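Local coordinates for protein putative polyketide synthase (Brevibacillus brevis, PDB 6HP2) that forms the O-methyltransferase domain of a trans-AT polyketide synthase, binds S-adenosyl-L-homocysteine and probably methylates polyketide intermediates, possibly in bacillaene biosynthesis, at residues K79-R84 against P330-Q335; L87-N92 against L288-K293; Y164-G169 against T195-D200; E237-S242 against R314-A319. All blocks are in the same frame, centred on the assembly; numbering follows the deposited sequence.

Contact 1: K79-R84 against P330-Q335; sequences KQVEMR and PYPKQQ. With SAH (S-adenosyl-L-homocysteine), chain B.
Tyr331 passes Arg84 backbone to backbone, and no hydrogen bond joins the two segments. The Tyr331 hydroxyl bonds to Asp109, which also forms a salt bridge with Arg84 NE. Asp109 therefore ties both segments together from outside. The peptide bond before Pro332 is cis, and Pro332 CB sits over the centre of the Tyr331 ring, 3.8 Å above its plane. Its CG and CD meet the helix. Pro332 CD lies 3.7 Å from Arg84 CB, and Pro332 CG lies 4.2 Å from Val81 CG1. Lys333 offers only its backbone, with Lys333 O 4.0 Å from Val81 CG1. Gln334 bends at chi2 (-82°), which brings CD to 3.4 Å from Val81 CG1. The amide and the valine slide past each other in opposite directions. Gln334 NE2 bonds to Glu78 O, one helical turn before Glu82. Arg84 belongs to the S-adenosyl-L-homocysteine site, and its guanidinium edge faces the ligand carboxylate. The modelled approach there is too short to be trusted. The contact joins helix 70-88 to the C-terminal loop after helix 316-326. Helix 108-116 touches that loop through Tyr331 and Pro332, while Met83 reaches strand 284-293 from helix 70-88.

Contact 2: L87-N92 against L288-K293; sequences LFCKEN and LFKLKK
The flat peptide group of Leu87 is met from above its plane by the end of Lys290. Lys290 CE lies 3.2 Å from Leu87 O, and Lys290 NZ is on the same side. The carboxylate of Glu91 is linked to the strand through water. One water donates to Glu91 OE2 and to Leu87 O, and accepts from Lys290 NZ and Lys90 N. Another joins Glu91 OE1 to Lys292 NZ, which are 4.6 Å apart. The aromatic rings find their partners elsewhere: Phe88 is edge-to-face with Tyr331, and Phe289 meets Trp224 with planes at about 35°. Lys290 is extended beyond CG, which carries NZ to the turn from Phe88 to Glu91, near Leu87 O and Lys90 CG. There NZ bonds to Val86 O and to two waters. Lys90 crosses it at about a right angle, with Lys90 CG 3.6 Å from Lys290 NZ. Their like-charged NZ atoms stay 4.9 Å apart, and Lys90 NZ has its salt bridge with Glu237. Beside this polar part, CG anti to the backbone N (chi1 179°) turns the end of Leu87 toward the strand, where Leu87 CD1 packs 4.0 Å from Leu288 CB. The contact sets the end of helix 70-88 against strand 284-293, which runs between strands 194-203 and 233-240. Cys89 touches Met323 of helix 316-326.

Contact 3: Y164-G169 against T195-D200; sequences YDMIVG and TVLLID
Met166 and Leu197 lie on one face of two parallel strands and cross obliquely, with Met166 SD 4.0 Å from Leu197 CD1. Met166 CG, anti to the backbone N (chi1 -178°), is itself placed 4.2 Å from Leu197 CD1. Thr195 and Val168 share this face. Phe88 of helix 70-88 packs on Met166, Val168 and Leu197 there. Ile167, Val196 and Leu198 point to the other face, where Ile167 and Leu198 touch Phe102. Val196 CG1 approaches Ile167 O at 3.6 Å. Gly169 has no side chain, and Leu198 CD2 leans in to 3.9 Å from Gly169 N. Five backbone hydrogen bonds hold the strands, whose axes are 4.7 Å apart with only 8° between their directions. The donors are Thr195 N to Asp165 O, Ile167 N to Thr195 O, Leu197 N to Ile167 O, Gly169 N to Leu197 O and Ile199 N to Gly169 O. The shortest is Gly169 N to Leu197 O at 2.7 Å. Gly169 O also takes a bond from a water that donates to Asp200 OD2. Gly169 is close to the bound S-adenosyl-L-homocysteine, about 6 Å between nearest atoms. Strand 164-170, helix 179-188 and strand 194-203 form a beta-alpha-beta crossover. These are the fourth and fifth strands of the Rossmann-like sheet of class I methyltransferases, with the order 3-2-1-4-5-7-6.

Contact 4: E237-S242 against R314-A319; sequences EIIDVS and RPYPEA
Val241 and Tyr316 make the tight end of the contact together with Ile239 and Ala319. Val241 CG1 lies over one face of the Tyr316 ring, 3.5 Å above its plane and offset toward the rim, a CH-pi contact. Ile239 CG2 comes near the plane of that ring, at its edge, and is 3.6 Å from Tyr316 CA. Ile239 CD1 reaches Ala319 CB at the same distance. Beyond these side chains, the Tyr316 hydroxyl bonds to Glu82 of helix 70-88. The backbones pair as short parallel strands, with Arg314 N to Ile238 O at 2.9 Å. Asp240 N to Arg314 O follows at 2.7 Å. Strand 314-315 is thus an extra edge strand beside 233-240, added to the seven-stranded methyltransferase sheet. Pro315 occupies the N-cap position of helix 316-326. Toward solvent a charged network runs from buried Glu237 through partly exposed Arg314 to exposed Glu318. Arg314 is poorly ordered. Its NH1 forms a salt bridge with Glu237 OE2 at 3.0 Å, the two planes being 15° apart, and its NH2 forms another with Glu318. At the partly exposed Asp240, OD1 accepts from both Ser242 N and Ser242 OG. The bond from Ser242 N makes an Asx turn at the start of helix 242-249.

From the N terminus, helix 70-88 opens contact 1 at 79-84, and its end with the turn after it opens contact 2 at 87-92. Contact 3 follows. It joins 164-169 to 195-200 across a short crossover and closes before contact 4 opens at 237-242. Contact 2 closes at 288-293, with contact 3 nested inside it. Contact 4 closes later, at 314-319, and therefore crosses contact 2. Contact 1 closes last, at 330-335, and encloses the other three. Contacts 2, 3 and 4 reach one mixed sheet: strand 284-293 pairs through Phe289 N with Leu198 O and through Lys290 N with Glu237 O. Contact 1 ties the C-terminal loop to the helix lying against that sheet.

Contact 1: K79-R84 against P330-Q335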
# COMPACT_ATOMS: atom_id res chain seq x y z
N LYS A 79 0.48 -10.95 8.98
CA LYS A 79 1.08 -9.64 9.14
C LYS A 79 0.68 -8.71 8.02
O LYS A 79 0.53 -7.50 8.24
CB LYS A 79 2.60 -9.77 9.25
CG LYS A 79 3.01 -10.70 10.45
CD LYS A 79 2.52 -10.02 11.74
CE LYS A 79 3.14 -10.67 12.98
NZ LYS A 79 2.39 -11.85 13.46
N GLN A 80 0.51 -9.24 6.83
CA GLN A 80 -0.04 -8.43 5.73
C GLN A 80 -1.45 -7.96 6.04
O GLN A 80 -1.81 -6.81 5.75
CB GLN A 80 -0.04 -9.26 4.43
CG GLN A 80 1.40 -9.48 3.95
CD GLN A 80 1.46 -10.33 2.75
OE1 GLN A 80 0.85 -11.39 2.72
NE2 GLN A 80 2.18 -9.87 1.73
N VAL A 81 -2.26 -8.84 6.62
CA VAL A 81 -3.58 -8.43 7.05
C VAL A 81 -3.48 -7.40 8.17
O VAL A 81 -4.23 -6.43 8.21
CB VAL A 81 -4.38 -9.66 7.48
CG1 VAL A 81 -5.64 -9.22 8.19
CG2 VAL A 81 -4.70 -10.59 6.23
N GLU A 82 -2.63 -7.64 9.15
CA GLU A 82 -2.55 -6.74 10.30
C GLU A 82 -2.23 -5.32 9.83
O GLU A 82 -2.84 -4.35 10.28
CB GLU A 82 -1.47 -7.23 11.25
CG GLU A 82 -1.20 -6.25 12.44
CD GLU A 82 0.12 -6.57 13.13
OE1 GLU A 82 0.08 -7.45 14.01
OE2 GLU A 82 1.19 -5.99 12.76
N MET A 83 -1.25 -5.18 8.95
CA MET A 83 -0.87 -3.86 8.46
C MET A 83 -2.02 -3.16 7.76
O MET A 83 -2.25 -1.96 7.95
CB MET A 83 0.30 -3.97 7.50
CG MET A 83 0.75 -2.61 6.96
SD MET A 83 2.34 -2.73 6.04
CE MET A 83 1.96 -3.76 4.66
N ARG A 84 -2.74 -3.86 6.91
CA ARG A 84 -3.92 -3.29 6.27
C ARG A 84 -4.99 -2.92 7.29
O ARG A 84 -5.68 -1.91 7.13
CB ARG A 84 -4.46 -4.28 5.24
CG ARG A 84 -3.62 -4.32 3.99
CD ARG A 84 -4.06 -5.48 3.08
NE ARG A 84 -3.57 -5.29 1.71
CZ ARG A 84 -2.31 -5.52 1.34
NH1 ARG A 84 -1.37 -5.90 2.24
NH2 ARG A 84 -1.99 -5.33 0.08
N PRO A 330 -12.40 -2.69 11.14
CA PRO A 330 -13.47 -3.02 10.16
C PRO A 330 -13.01 -3.80 8.92
O PRO A 330 -13.85 -4.36 8.19
CB PRO A 330 -14.00 -1.64 9.72
CG PRO A 330 -12.81 -0.72 9.94
CD PRO A 330 -12.09 -1.27 11.18
N TYR A 331 -11.72 -3.83 8.63
CA TYR A 331 -11.26 -4.41 7.37
C TYR A 331 -9.75 -4.50 7.35
O TYR A 331 -9.11 -3.55 7.77
CB TYR A 331 -11.71 -3.55 6.17
CG TYR A 331 -11.18 -4.17 4.90
CD1 TYR A 331 -11.82 -5.23 4.30
CD2 TYR A 331 -10.01 -3.71 4.36
CE1 TYR A 331 -11.26 -5.84 3.17
CE2 TYR A 331 -9.43 -4.30 3.25
CZ TYR A 331 -10.06 -5.37 2.67
OH TYR A 331 -9.46 -5.95 1.60
N PRO A 332 -9.14 -5.58 6.88
CA PRO A 332 -9.75 -6.88 6.54
C PRO A 332 -9.99 -7.67 7.80
O PRO A 332 -9.67 -7.18 8.86
CB PRO A 332 -8.70 -7.57 5.65
CG PRO A 332 -7.57 -6.61 5.45
CD PRO A 332 -7.69 -5.55 6.54
N LYS A 333 -10.52 -8.88 7.67
CA LYS A 333 -10.59 -9.86 8.74
C LYS A 333 -9.49 -10.90 8.57
O LYS A 333 -9.07 -11.20 7.45
CB LYS A 333 -11.96 -10.56 8.75
CG LYS A 333 -13.15 -9.61 8.70
CD LYS A 333 -13.24 -8.69 9.92
CE LYS A 333 -14.40 -7.70 9.81
NZ LYS A 333 -14.79 -7.02 11.10
N GLN A 334 -9.00 -11.44 9.68
CA GLN A 334 -8.01 -12.51 9.61
C GLN A 334 -8.69 -13.82 9.25
O GLN A 334 -9.83 -14.06 9.66
CB GLN A 334 -7.27 -12.65 10.94
CG GLN A 334 -6.37 -11.47 11.26
CD GLN A 334 -5.01 -11.57 10.57
OE1 GLN A 334 -4.77 -12.44 9.70
NE2 GLN A 334 -4.14 -10.67 10.91
N GLN A 335 -8.01 -14.65 8.47
CA GLN A 335 -8.51 -15.97 8.12
C GLN A 335 -8.47 -16.88 9.34
O GLN A 335 -7.58 -16.79 10.18
CB GLN A 335 -7.69 -16.55 6.97
CG GLN A 335 -8.26 -17.83 6.38
CD GLN A 335 -7.52 -18.27 5.13
OE1 GLN A 335 -6.59 -17.61 4.67
NE2 GLN A 335 -7.95 -19.40 4.56
N SAH B . -1.95 -3.06 -3.98
CA SAH B . -1.70 -4.45 -4.33
CB SAH B . -0.58 -4.59 -5.36
CG SAH B . 0.69 -3.80 -5.06
SD SAH B . 2.01 -4.22 -6.24
C SAH B . -1.38 -5.20 -3.06
O SAH B . -1.16 -6.41 -3.09
OXT SAH B . -1.37 -4.60 -2.00
C5' SAH B . 1.92 -2.72 -7.24
C4' SAH B . 0.64 -2.65 -8.07
O4' SAH B . 0.58 -1.35 -8.71
C3' SAH B . 0.67 -3.66 -9.26
O3' SAH B . -0.65 -4.22 -9.30
C2' SAH B . 0.96 -2.84 -10.51
O2' SAH B . 0.41 -3.34 -11.70
C1' SAH B . 0.32 -1.50 -10.10
N9 SAH B . 0.78 -0.31 -10.83
C8 SAH B . 2.05 0.17 -10.95
N7 SAH B . 1.98 1.23 -11.75
C5 SAH B . 0.69 1.47 -12.08
C6 SAH B . 0.05 2.41 -12.87
N6 SAH B . 0.67 3.43 -13.47
N1 SAH B . -1.31 2.37 -12.99
C2 SAH B . -2.04 1.34 -12.42
N3 SAH B . -1.39 0.39 -11.67
C4 SAH B . -0.06 0.43 -11.55

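Contact 2: L87-N92 against L288-K293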
# COMPACT_ATOMS: atom_id res chain seq x y z
N LEU A 87 -4.13 0.34 8.51
CA LEU A 87 -4.37 1.38 7.52
C LEU A 87 -5.84 1.77 7.48
O LEU A 87 -6.18 2.96 7.33
CB LEU A 87 -3.94 0.88 6.11
CG LEU A 87 -4.13 1.84 4.93
CD1 LEU A 87 -3.16 2.99 5.04
CD2 LEU A 87 -3.91 1.05 3.61
N PHE A 88 -6.73 0.77 7.55
CA PHE A 88 -8.15 0.97 7.36
C PHE A 88 -8.94 1.28 8.65
O PHE A 88 -10.16 1.49 8.58
CB PHE A 88 -8.77 -0.25 6.67
CG PHE A 88 -8.47 -0.34 5.14
CD1 PHE A 88 -9.19 0.39 4.24
CD2 PHE A 88 -7.51 -1.22 4.66
CE1 PHE A 88 -8.97 0.32 2.91
CE2 PHE A 88 -7.25 -1.32 3.32
CZ PHE A 88 -7.98 -0.54 2.42
N CYS A 89 -8.30 1.29 9.81
CA CYS A 89 -9.08 1.16 11.05
C CYS A 89 -9.75 2.45 11.54
O CYS A 89 -10.43 2.41 12.59
CB CYS A 89 -8.20 0.62 12.18
SG CYS A 89 -7.02 1.81 12.86
N LYS A 90 -9.61 3.56 10.80
CA LYS A 90 -10.34 4.79 11.11
C LYS A 90 -11.51 5.03 10.15
O LYS A 90 -12.18 6.02 10.26
CB LYS A 90 -9.43 6.04 11.06
CG LYS A 90 -8.27 5.98 12.03
CD LYS A 90 -8.71 6.02 13.46
CE LYS A 90 -7.48 5.97 14.43
NZ LYS A 90 -6.56 7.12 14.27
N GLU A 91 -11.74 4.16 9.18
CA GLU A 91 -12.76 4.36 8.18
C GLU A 91 -14.08 3.78 8.64
O GLU A 91 -14.11 2.81 9.41
CB GLU A 91 -12.32 3.70 6.87
CG GLU A 91 -10.90 4.12 6.50
CD GLU A 91 -10.67 5.65 6.59
OE1 GLU A 91 -11.51 6.40 6.02
OE2 GLU A 91 -9.66 6.08 7.26
N ASN A 92 -15.16 4.42 8.24
CA ASN A 92 -16.52 3.95 8.49
C ASN A 92 -17.04 3.39 7.17
O ASN A 92 -17.41 4.15 6.26
CB ASN A 92 -17.42 5.09 8.99
CG ASN A 92 -18.83 4.64 9.22
OD1 ASN A 92 -19.21 3.61 8.76
ND2 ASN A 92 -19.62 5.44 9.93
N LEU A 288 2.40 4.46 6.32
CA LEU A 288 0.98 4.37 6.04
C LEU A 288 0.45 5.82 6.05
O LEU A 288 0.60 6.52 7.04
CB LEU A 288 0.23 3.55 7.10
CG LEU A 288 0.90 2.30 7.66
CD1 LEU A 288 0.00 1.67 8.72
CD2 LEU A 288 1.18 1.30 6.55
N PHE A 289 -0.16 6.25 4.95
CA PHE A 289 -0.71 7.61 4.82
C PHE A 289 -2.23 7.59 4.89
O PHE A 289 -2.86 6.84 4.14
CB PHE A 289 -0.38 8.28 3.48
CG PHE A 289 1.08 8.43 3.17
CD1 PHE A 289 1.88 7.34 2.99
CD2 PHE A 289 1.59 9.67 2.92
CE1 PHE A 289 3.21 7.50 2.61
CE2 PHE A 289 2.94 9.85 2.59
CZ PHE A 289 3.74 8.76 2.44
N LYS A 290 -2.81 8.47 5.70
CA LYS A 290 -4.26 8.73 5.69
C LYS A 290 -4.47 10.20 5.34
O LYS A 290 -4.11 11.12 6.12
CB LYS A 290 -4.90 8.36 7.01
CG LYS A 290 -4.36 7.06 7.54
CD LYS A 290 -5.26 6.52 8.70
CE LYS A 290 -4.72 5.17 9.13
NZ LYS A 290 -5.57 4.54 10.17
N LEU A 291 -5.05 10.43 4.17
CA LEU A 291 -5.18 11.78 3.63
C LEU A 291 -6.66 12.17 3.52
O LEU A 291 -7.53 11.33 3.22
CB LEU A 291 -4.55 11.90 2.22
CG LEU A 291 -3.19 11.22 2.03
CD1 LEU A 291 -2.77 11.24 0.56
CD2 LEU A 291 -2.13 11.92 2.86
N LYS A 292 -6.90 13.47 3.62
CA LYS A 292 -8.19 14.09 3.47
C LYS A 292 -8.03 15.22 2.48
O LYS A 292 -6.93 15.75 2.29
CB LYS A 292 -8.72 14.62 4.83
CG LYS A 292 -8.92 13.55 5.88
CD LYS A 292 -10.09 12.63 5.56
CE LYS A 292 -10.22 11.51 6.59
NZ LYS A 292 -11.60 10.92 6.62
N LYS A 293 -9.17 15.66 1.93
CA LYS A 293 -9.18 16.83 1.05
C LYS A 293 -9.41 18.10 1.85
O LYS A 293 -10.28 18.16 2.71
CB LYS A 293 -10.27 16.69 0.01
CG LYS A 293 -9.90 17.05 -1.40
CD LYS A 293 -11.00 16.52 -2.36
CE LYS A 293 -10.75 16.94 -3.81
NZ LYS A 293 -11.91 16.56 -4.67
O HOH W 1 -7.98 4.39 8.44
O HOH W 2 -4.64 4.91 12.85
O HOH W 3 -12.62 8.66 7.88

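Contact 3: Y164-G169 against T195-D200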
# COMPACT_ATOMS: atom_id res chain seq x y z
N TYR A 164 -15.30 8.68 -5.76
CA TYR A 164 -15.07 7.68 -4.70
C TYR A 164 -15.04 8.29 -3.31
O TYR A 164 -14.52 9.37 -3.09
CB TYR A 164 -13.77 6.90 -4.94
CG TYR A 164 -13.76 6.26 -6.31
CD1 TYR A 164 -14.39 5.05 -6.53
CD2 TYR A 164 -13.17 6.92 -7.41
CE1 TYR A 164 -14.40 4.47 -7.80
CE2 TYR A 164 -13.16 6.30 -8.70
CZ TYR A 164 -13.78 5.12 -8.88
OH TYR A 164 -13.81 4.57 -10.15
N ASP A 165 -15.57 7.55 -2.34
CA ASP A 165 -15.44 7.92 -0.95
C ASP A 165 -14.10 7.50 -0.38
O ASP A 165 -13.63 8.08 0.60
CB ASP A 165 -16.58 7.26 -0.18
CG ASP A 165 -17.92 7.56 -0.79
OD1 ASP A 165 -18.22 8.78 -0.93
OD2 ASP A 165 -18.63 6.58 -1.21
N MET A 166 -13.49 6.47 -0.94
CA MET A 166 -12.19 6.01 -0.46
C MET A 166 -11.35 5.61 -1.65
O MET A 166 -11.85 4.91 -2.55
CB MET A 166 -12.40 4.83 0.48
CG MET A 166 -11.11 4.30 1.10
SD MET A 166 -11.47 2.81 2.09
CE MET A 166 -12.46 3.52 3.37
N ILE A 167 -10.09 6.07 -1.67
CA ILE A 167 -9.16 5.74 -2.73
C ILE A 167 -7.92 5.13 -2.07
O ILE A 167 -7.36 5.70 -1.12
CB ILE A 167 -8.80 6.97 -3.58
CG1 ILE A 167 -10.02 7.49 -4.27
CG2 ILE A 167 -7.68 6.63 -4.59
CD1 ILE A 167 -9.86 8.70 -5.22
N VAL A 168 -7.50 3.97 -2.57
CA VAL A 168 -6.53 3.13 -1.88
C VAL A 168 -5.36 2.91 -2.82
O VAL A 168 -5.56 2.50 -3.98
CB VAL A 168 -7.18 1.80 -1.44
CG1 VAL A 168 -6.10 0.90 -0.83
CG2 VAL A 168 -8.26 2.05 -0.48
N GLY A 169 -4.14 3.19 -2.33
CA GLY A 169 -2.94 2.83 -3.08
C GLY A 169 -1.90 2.17 -2.20
O GLY A 169 -1.11 2.87 -1.53
N THR A 195 -11.51 9.82 1.78
CA THR A 195 -10.18 9.51 2.28
C THR A 195 -9.34 8.86 1.21
O THR A 195 -9.85 8.06 0.41
CB THR A 195 -10.32 8.57 3.51
OG1 THR A 195 -11.18 9.19 4.48
CG2 THR A 195 -9.01 8.36 4.17
N VAL A 196 -8.09 9.24 1.19
CA VAL A 196 -7.06 8.54 0.45
C VAL A 196 -6.20 7.76 1.45
O VAL A 196 -5.63 8.34 2.38
CB VAL A 196 -6.22 9.48 -0.42
CG1 VAL A 196 -5.27 8.60 -1.30
CG2 VAL A 196 -7.11 10.35 -1.19
N LEU A 197 -6.02 6.46 1.20
CA LEU A 197 -5.17 5.60 2.01
C LEU A 197 -4.03 5.05 1.15
O LEU A 197 -4.25 4.34 0.15
CB LEU A 197 -6.00 4.48 2.62
CG LEU A 197 -7.13 4.86 3.52
CD1 LEU A 197 -8.04 3.65 3.86
CD2 LEU A 197 -6.62 5.48 4.79
N LEU A 198 -2.82 5.37 1.56
CA LEU A 198 -1.63 4.90 0.89
C LEU A 198 -0.71 4.15 1.83
O LEU A 198 -0.63 4.43 3.02
CB LEU A 198 -0.84 6.06 0.33
CG LEU A 198 -1.54 7.06 -0.51
CD1 LEU A 198 -0.51 8.19 -0.83
CD2 LEU A 198 -2.04 6.48 -1.77
N ILE A 199 0.00 3.19 1.24
CA ILE A 199 1.19 2.60 1.82
C ILE A 199 2.27 2.90 0.81
O ILE A 199 2.20 2.42 -0.33
CB ILE A 199 1.07 1.10 2.10
CG1 ILE A 199 -0.05 0.81 3.11
CG2 ILE A 199 2.41 0.55 2.62
CD1 ILE A 199 -0.09 -0.57 3.63
N ASP A 200 3.32 3.63 1.22
CA ASP A 200 4.26 4.17 0.25
C ASP A 200 5.56 4.56 0.94
O ASP A 200 5.68 4.57 2.18
CB ASP A 200 3.66 5.35 -0.49
CG ASP A 200 3.89 5.29 -1.98
OD1 ASP A 200 4.99 4.93 -2.39
OD2 ASP A 200 2.94 5.66 -2.73
O HOH W 4 0.79 4.08 -3.23

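Contact 4: E237-S242 against R314-A319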
# COMPACT_ATOMS: atom_id res chain seq x y z
N GLU A 237 -3.12 11.48 9.15
CA GLU A 237 -2.33 10.57 9.95
C GLU A 237 -1.23 9.99 9.07
O GLU A 237 -1.46 9.68 7.89
CB GLU A 237 -3.21 9.46 10.52
CG GLU A 237 -2.53 8.62 11.58
CD GLU A 237 -3.51 7.75 12.39
OE1 GLU A 237 -4.72 7.90 12.21
OE2 GLU A 237 -3.06 6.92 13.19
N ILE A 238 -0.02 9.94 9.62
CA ILE A 238 1.12 9.32 8.93
C ILE A 238 1.79 8.41 9.95
O ILE A 238 2.08 8.83 11.08
CB ILE A 238 2.10 10.35 8.34
CG1 ILE A 238 3.34 9.72 7.71
CG2 ILE A 238 2.54 11.39 9.45
CD1 ILE A 238 3.11 9.16 6.36
N ILE A 239 1.98 7.13 9.59
CA ILE A 239 2.51 6.16 10.49
C ILE A 239 3.79 5.56 9.92
O ILE A 239 3.78 5.12 8.79
CB ILE A 239 1.49 5.04 10.69
CG1 ILE A 239 0.23 5.57 11.39
CG2 ILE A 239 2.11 3.91 11.48
CD1 ILE A 239 -0.95 4.63 11.31
N ASP A 240 4.87 5.51 10.70
CA ASP A 240 6.12 4.98 10.17
C ASP A 240 6.30 3.50 10.55
O ASP A 240 6.34 3.17 11.73
CB ASP A 240 7.29 5.80 10.73
CG ASP A 240 8.62 5.39 10.13
OD1 ASP A 240 8.62 4.51 9.24
OD2 ASP A 240 9.66 5.94 10.54
N VAL A 241 6.40 2.62 9.56
CA VAL A 241 6.58 1.19 9.82
C VAL A 241 7.97 0.69 9.44
O VAL A 241 8.21 -0.52 9.44
CB VAL A 241 5.57 0.35 9.03
CG1 VAL A 241 5.28 -0.95 9.76
CG2 VAL A 241 4.29 1.13 8.77
N SER A 242 8.89 1.60 9.13
CA SER A 242 10.24 1.22 8.70
C SER A 242 10.96 0.19 9.58
O SER A 242 11.50 -0.79 9.05
CB SER A 242 11.13 2.45 8.49
OG SER A 242 10.43 3.47 7.80
N ARG A 314 3.86 8.72 13.38
CA ARG A 314 3.50 7.85 14.50
C ARG A 314 4.21 6.53 14.32
O ARG A 314 4.14 5.97 13.23
CB ARG A 314 1.99 7.62 14.56
CG ARG A 314 1.18 8.92 14.68
CD ARG A 314 -0.29 8.66 14.91
NE ARG A 314 -0.52 7.92 16.15
CZ ARG A 314 -1.72 7.60 16.61
NH1 ARG A 314 -2.81 7.97 15.95
NH2 ARG A 314 -1.84 6.92 17.73
N PRO A 315 4.84 6.00 15.35
CA PRO A 315 5.37 4.62 15.26
C PRO A 315 4.27 3.59 15.08
O PRO A 315 3.22 3.61 15.74
CB PRO A 315 6.13 4.39 16.59
CG PRO A 315 6.36 5.83 17.15
CD PRO A 315 5.19 6.67 16.64
N TYR A 316 4.44 2.64 14.16
CA TYR A 316 3.42 1.60 13.92
C TYR A 316 2.99 0.82 15.17
O TYR A 316 1.81 0.49 15.32
CB TYR A 316 3.91 0.67 12.79
CG TYR A 316 3.01 -0.48 12.45
CD1 TYR A 316 1.93 -0.31 11.59
CD2 TYR A 316 3.26 -1.76 12.93
CE1 TYR A 316 1.11 -1.36 11.25
CE2 TYR A 316 2.45 -2.82 12.59
CZ TYR A 316 1.38 -2.62 11.75
OH TYR A 316 0.56 -3.66 11.40
N PRO A 317 3.98 0.50 16.07
CA PRO A 317 3.50 -0.20 17.26
C PRO A 317 2.51 0.60 18.06
O PRO A 317 1.60 0.01 18.66
CB PRO A 317 4.77 -0.44 18.08
CG PRO A 317 5.90 -0.43 17.00
CD PRO A 317 5.45 0.64 16.05
N GLU A 318 2.64 1.94 18.03
CA GLU A 318 1.71 2.79 18.79
C GLU A 318 0.35 2.79 18.12
O GLU A 318 -0.67 2.67 18.80
CB GLU A 318 2.25 4.22 18.91
CG GLU A 318 1.29 5.19 19.59
CD GLU A 318 1.73 6.66 19.45
OE1 GLU A 318 2.95 6.94 19.53
OE2 GLU A 318 0.85 7.53 19.26
N ALA A 319 0.33 2.92 16.79
CA ALA A 319 -0.92 2.85 16.03
C ALA A 319 -1.58 1.47 16.13
O ALA A 319 -2.81 1.36 16.21
CB ALA A 319 -0.66 3.20 14.57